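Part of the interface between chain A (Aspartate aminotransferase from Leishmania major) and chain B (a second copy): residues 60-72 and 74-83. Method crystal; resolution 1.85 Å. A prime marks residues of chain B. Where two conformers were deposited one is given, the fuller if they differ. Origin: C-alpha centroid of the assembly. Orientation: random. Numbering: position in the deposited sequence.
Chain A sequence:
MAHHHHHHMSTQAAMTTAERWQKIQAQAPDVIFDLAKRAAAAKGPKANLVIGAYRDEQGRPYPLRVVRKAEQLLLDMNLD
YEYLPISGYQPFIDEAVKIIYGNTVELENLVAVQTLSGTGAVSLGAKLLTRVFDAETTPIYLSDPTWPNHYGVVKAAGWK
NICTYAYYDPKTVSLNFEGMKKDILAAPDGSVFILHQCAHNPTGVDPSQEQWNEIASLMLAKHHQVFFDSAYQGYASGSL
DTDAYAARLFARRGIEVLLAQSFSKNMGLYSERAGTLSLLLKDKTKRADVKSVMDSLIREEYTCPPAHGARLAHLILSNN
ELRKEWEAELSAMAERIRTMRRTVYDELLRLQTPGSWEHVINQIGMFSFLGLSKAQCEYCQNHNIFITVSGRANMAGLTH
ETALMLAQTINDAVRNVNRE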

# COMPACT_ATOMS: atom_id res chain seq x y z
N ARG A 60 -28.00 -2.56 -3.94
CA ARG A 60 -27.11 -1.39 -3.87
C ARG A 60 -25.83 -1.65 -3.13
O ARG A 60 -25.81 -2.35 -2.11
CB ARG A 60 -27.78 -0.29 -3.07
CG ARG A 60 -29.04 0.28 -3.69
CD ARG A 60 -29.55 1.34 -2.76
NE ARG A 60 -30.12 0.76 -1.54
CZ ARG A 60 -31.39 0.85 -1.18
NH1 ARG A 60 -32.25 1.53 -1.93
NH2 ARG A 60 -31.79 0.29 -0.05
N PRO A 61 -24.74 -0.99 -3.56
CA PRO A 61 -23.57 -0.97 -2.73
C PRO A 61 -23.98 -0.54 -1.35
O PRO A 61 -24.83 0.30 -1.24
CB PRO A 61 -22.68 0.11 -3.41
CG PRO A 61 -23.02 -0.01 -4.80
CD PRO A 61 -24.48 -0.39 -4.87
N TYR A 62 -23.35 -1.09 -0.33
CA TYR A 62 -23.79 -0.94 1.06
C TYR A 62 -22.69 -0.49 2.06
O TYR A 62 -22.13 -1.32 2.82
CB TYR A 62 -24.42 -2.25 1.53
CG TYR A 62 -25.03 -2.19 2.89
CD1 TYR A 62 -26.22 -1.46 3.14
CD2 TYR A 62 -24.46 -2.83 3.95
CE1 TYR A 62 -26.75 -1.39 4.39
CE2 TYR A 62 -25.01 -2.77 5.19
CZ TYR A 62 -26.15 -2.05 5.41
OH TYR A 62 -26.69 -2.01 6.65
N PRO A 63 -22.47 0.84 2.16
CA PRO A 63 -21.70 1.34 3.31
C PRO A 63 -22.44 1.05 4.58
O PRO A 63 -23.63 1.39 4.70
CB PRO A 63 -21.64 2.86 3.09
CG PRO A 63 -22.44 3.15 1.88
CD PRO A 63 -23.08 1.90 1.35
N LEU A 64 -21.78 0.38 5.51
CA LEU A 64 -22.44 0.04 6.77
C LEU A 64 -22.86 1.28 7.51
O LEU A 64 -22.20 2.33 7.46
CB LEU A 64 -21.57 -0.87 7.68
CG LEU A 64 -21.63 -2.38 7.39
CD1 LEU A 64 -21.15 -2.74 5.99
CD2 LEU A 64 -20.77 -3.14 8.40
N ARG A 65 -23.99 1.16 8.19
CA ARG A 65 -24.51 2.21 9.04
C ARG A 65 -23.54 2.56 10.13
O ARG A 65 -23.32 3.76 10.40
CB ARG A 65 -25.90 1.84 9.62
N VAL A 66 -22.87 1.55 10.73
CA VAL A 66 -21.89 1.85 11.77
C VAL A 66 -20.70 2.62 11.19
O VAL A 66 -20.08 3.40 11.90
CB VAL A 66 -21.26 0.64 12.48
CG1 VAL A 66 -22.16 0.10 13.59
CG2 VAL A 66 -20.81 -0.41 11.49
N VAL A 67 -20.36 2.36 9.93
CA VAL A 67 -19.26 3.09 9.27
C VAL A 67 -19.63 4.54 8.97
O VAL A 67 -18.81 5.43 9.16
CB VAL A 67 -18.78 2.39 8.00
CG1 VAL A 67 -17.84 3.29 7.18
CG2 VAL A 67 -18.09 1.07 8.37
N ARG A 68 -20.84 4.76 8.48
CA ARG A 68 -21.39 6.13 8.36
C ARG A 68 -21.30 6.91 9.65
O ARG A 68 -20.86 8.04 9.65
CB ARG A 68 -22.84 6.08 7.89
CG ARG A 68 -22.94 5.74 6.45
CD ARG A 68 -22.53 6.96 5.65
NE ARG A 68 -22.79 6.78 4.23
CZ ARG A 68 -21.86 6.64 3.27
NH1 ARG A 68 -20.55 6.63 3.52
NH2 ARG A 68 -22.29 6.49 2.03
N LYS A 69 -21.68 6.30 10.76
CA LYS A 69 -21.56 6.98 12.04
C LYS A 69 -20.11 7.29 12.37
O LYS A 69 -19.79 8.39 12.90
CB LYS A 69 -22.12 6.14 13.17
CG LYS A 69 -23.63 6.13 13.29
CD LYS A 69 -24.04 5.32 14.50
CE LYS A 69 -25.53 5.34 14.78
NZ LYS A 69 -25.84 4.55 15.99
N ALA A 70 -19.23 6.32 12.11
CA ALA A 70 -17.86 6.47 12.46
C ALA A 70 -17.24 7.63 11.65
O ALA A 70 -16.44 8.39 12.21
CB ALA A 70 -17.08 5.17 12.26
N GLU A 71 -17.61 7.77 10.37
CA GLU A 71 -17.05 8.84 9.54
C GLU A 71 -17.33 10.23 10.16
O GLU A 71 -16.44 11.08 10.21
CB GLU A 71 -17.58 8.76 8.09
CG GLU A 71 -17.01 7.65 7.22
CD GLU A 71 -15.78 8.06 6.39
OE1 GLU A 71 -15.15 9.08 6.71
OE2 GLU A 71 -15.45 7.34 5.40
N GLN A 72 -18.54 10.43 10.68
CA GLN A 72 -18.90 11.70 11.32
C GLN A 72 -18.17 11.93 12.63
O GLN A 72 -17.70 13.03 12.89
CB GLN A 72 -20.42 11.81 11.58
CG GLN A 72 -20.80 13.21 12.04
CD GLN A 72 -20.62 14.23 10.94
OE1 GLN A 72 -21.21 14.09 9.87
NE2 GLN A 72 -19.83 15.25 11.19
N LEU B 74 -16.86 15.33 0.58
CA LEU B 74 -16.91 13.86 0.38
C LEU B 74 -17.94 13.18 1.26
O LEU B 74 -18.66 12.26 0.82
CB LEU B 74 -15.54 13.20 0.67
CG LEU B 74 -14.49 13.18 -0.41
CD1 LEU B 74 -13.27 12.44 0.15
CD2 LEU B 74 -15.06 12.46 -1.63
N LEU B 75 -18.01 13.60 2.51
CA LEU B 75 -18.99 13.03 3.42
C LEU B 75 -20.41 13.31 2.90
O LEU B 75 -21.27 12.41 2.87
CB LEU B 75 -18.78 13.61 4.81
CG LEU B 75 -19.40 12.82 5.95
CD1 LEU B 75 -19.19 11.37 5.69
CD2 LEU B 75 -18.78 13.20 7.30
N ASP B 76 -20.63 14.52 2.40
CA ASP B 76 -21.93 14.88 1.88
C ASP B 76 -22.32 14.08 0.64
O ASP B 76 -23.52 13.97 0.33
CB ASP B 76 -21.98 16.36 1.52
CG ASP B 76 -21.89 17.27 2.72
OD1 ASP B 76 -22.08 16.82 3.86
OD2 ASP B 76 -21.55 18.45 2.49
N MET B 77 -21.34 13.56 -0.08
CA MET B 77 -21.60 12.73 -1.26
C MET B 77 -22.06 11.32 -0.96
O MET B 77 -22.49 10.59 -1.86
CB MET B 77 -20.39 12.70 -2.18
CG MET B 77 -20.14 13.96 -2.99
SD MET B 77 -18.56 13.88 -3.82
CE MET B 77 -18.93 12.79 -5.21
N ASN B 78 -21.98 10.90 0.31
CA ASN B 78 -22.56 9.60 0.72
C ASN B 78 -22.05 8.46 -0.20
O ASN B 78 -22.83 7.69 -0.76
CB ASN B 78 -24.09 9.66 0.74
CG ASN B 78 -24.63 10.65 1.81
OD1 ASN B 78 -24.14 10.65 2.95
ND2 ASN B 78 -25.61 11.53 1.43
N LEU B 79 -20.73 8.37 -0.32
CA LEU B 79 -20.10 7.41 -1.23
C LEU B 79 -20.04 6.01 -0.67
O LEU B 79 -20.14 5.81 0.53
CB LEU B 79 -18.68 7.84 -1.55
CG LEU B 79 -18.57 9.21 -2.21
CD1 LEU B 79 -17.19 9.77 -1.98
CD2 LEU B 79 -18.95 9.11 -3.70
N ASP B 80 -19.89 5.03 -1.54
CA ASP B 80 -19.67 3.67 -1.07
C ASP B 80 -18.17 3.40 -0.90
O ASP B 80 -17.34 4.26 -1.19
CB ASP B 80 -20.32 2.64 -1.98
CG ASP B 80 -19.69 2.61 -3.35
OD1 ASP B 80 -18.43 2.50 -3.46
OD2 ASP B 80 -20.47 2.71 -4.32
N TYR B 81 -17.85 2.18 -0.48
CA TYR B 81 -16.47 1.74 -0.18
C TYR B 81 -16.09 0.54 -1.04
O TYR B 81 -15.27 -0.30 -0.64
CB TYR B 81 -16.37 1.32 1.30
CG TYR B 81 -16.56 2.47 2.22
CD1 TYR B 81 -15.51 3.29 2.55
CD2 TYR B 81 -17.80 2.75 2.74
CE1 TYR B 81 -15.68 4.37 3.40
CE2 TYR B 81 -17.99 3.84 3.58
CZ TYR B 81 -16.91 4.62 3.92
OH TYR B 81 -17.09 5.70 4.74
N GLU B 82 -16.74 0.39 -2.20
CA GLU B 82 -16.42 -0.71 -3.09
C GLU B 82 -15.00 -0.58 -3.60
O GLU B 82 -14.47 0.53 -3.70
CB GLU B 82 -17.36 -0.76 -4.28
CG GLU B 82 -18.81 -0.78 -3.85
CD GLU B 82 -19.06 -1.84 -2.87
OE1 GLU B 82 -18.71 -2.95 -3.24
OE2 GLU B 82 -19.62 -1.57 -1.75
N TYR B 83 -14.39 -1.72 -3.88
CA TYR B 83 -13.00 -1.72 -4.35
C TYR B 83 -12.81 -0.71 -5.48
O TYR B 83 -13.63 -0.62 -6.41
CB TYR B 83 -12.58 -3.08 -4.90
CG TYR B 83 -12.34 -4.17 -3.86
CD1 TYR B 83 -11.31 -4.05 -2.92
CD2 TYR B 83 -13.09 -5.33 -3.88
CE1 TYR B 83 -11.07 -5.06 -2.00
CE2 TYR B 83 -12.87 -6.36 -2.97
CZ TYR B 83 -11.86 -6.22 -2.04
OH TYR B 83 -11.64 -7.26 -1.14

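Residues 60-72 of chain A meet residues 74-83 of chain B along a contact that buries 562 Å², both sides summed. Chain A supplies a proline-rich loop followed by a helix that starts at Arg65; chain B supplies the end of a helix and the loop after it. Arg60 lies beyond reach of the partner stretch, so the contact opens with Pro61, whose CA-to-CB bond points toward chain B. Its CB lies 3.5 Å from Asp80′ OD2 and 3.9 Å from Glu82′ OE2, so the compact ring packs against two acidic side chains by van der Waals contact. The Asp80′ side chain, in the p rotamer, is fixed locally, its OD1 accepting from Glu82′ N at 3.0 Å. The CA-to-CB bond of Tyr62 points away, and its nearest contact is through the backbone, N 4.0 Å from Glu82′ OE2.

Pro63 marks the closest backbone approach in the register, its CA 5.4 Å from Asp80′ CA. A short, rigid side chain fits this narrow gap: Pro63 CG lies 3.8 Å from Leu79′ O, and Pro63 CB packs 3.8 Å from Tyr81′ CE2 at the edge of the aromatic ring. Leu64, the N-cap residue, accepts from the first turn of the helix through its backbone, Arg68 N to Leu64 O at 3.0 Å, and makes no contact across the interface. Arg65, modelled only to CB, and Val66 are likewise out of reach.

In the first turn of the helix, Val67 has its CA-to-CB bond pointing toward chain B and is buried. Its branched side chain, chi1 t, lays CG1 3.6 Å from Tyr81′ CZ, giving the phenol an apolar neighbour close to its polar end.

Arg68 leaves its CA sideways, but chi1 and chi2, both m, bend the chain and the guanidinium comes nearer to chain B. There it grips a single carbonyl with two nitrogens: Arg68 NH2 donates to Leu79′ O at 2.7 Å, and Arg68 NH1 adds a weak hydrogen bond to the same Leu79′ O at 3.1 Å. The acceptor sits near the guanidinium plane, where the N-H groups point, while Asn78′ CA covers one face. Asn78′, with positive phi, is the first residue after the helix to leave helical phi/psi. The acceptor is backbone, and the CA-to-CB bond of Leu79′ points away from chain A.

Lys69 and Ala70 do not take part. Glu71, a turn beyond Val67, points toward chain B and is buried with a polar partner: Tyr81′ OH donates to Glu71 OE2 at a very short 2.4 Å. Tyrosine suits the site because its long ring carries a hydroxyl to the carboxylate while its carbon atoms pack against Pro63 and Val67; Tyr81′ accordingly has the largest covered area of any residue here, 98 Å². The aliphatic part of Glu71 also serves, its CB 3.9 Å from Leu75′ CD1. Gln72 closes the contact, its OE1 3.6 Å from Leu75′ CD2.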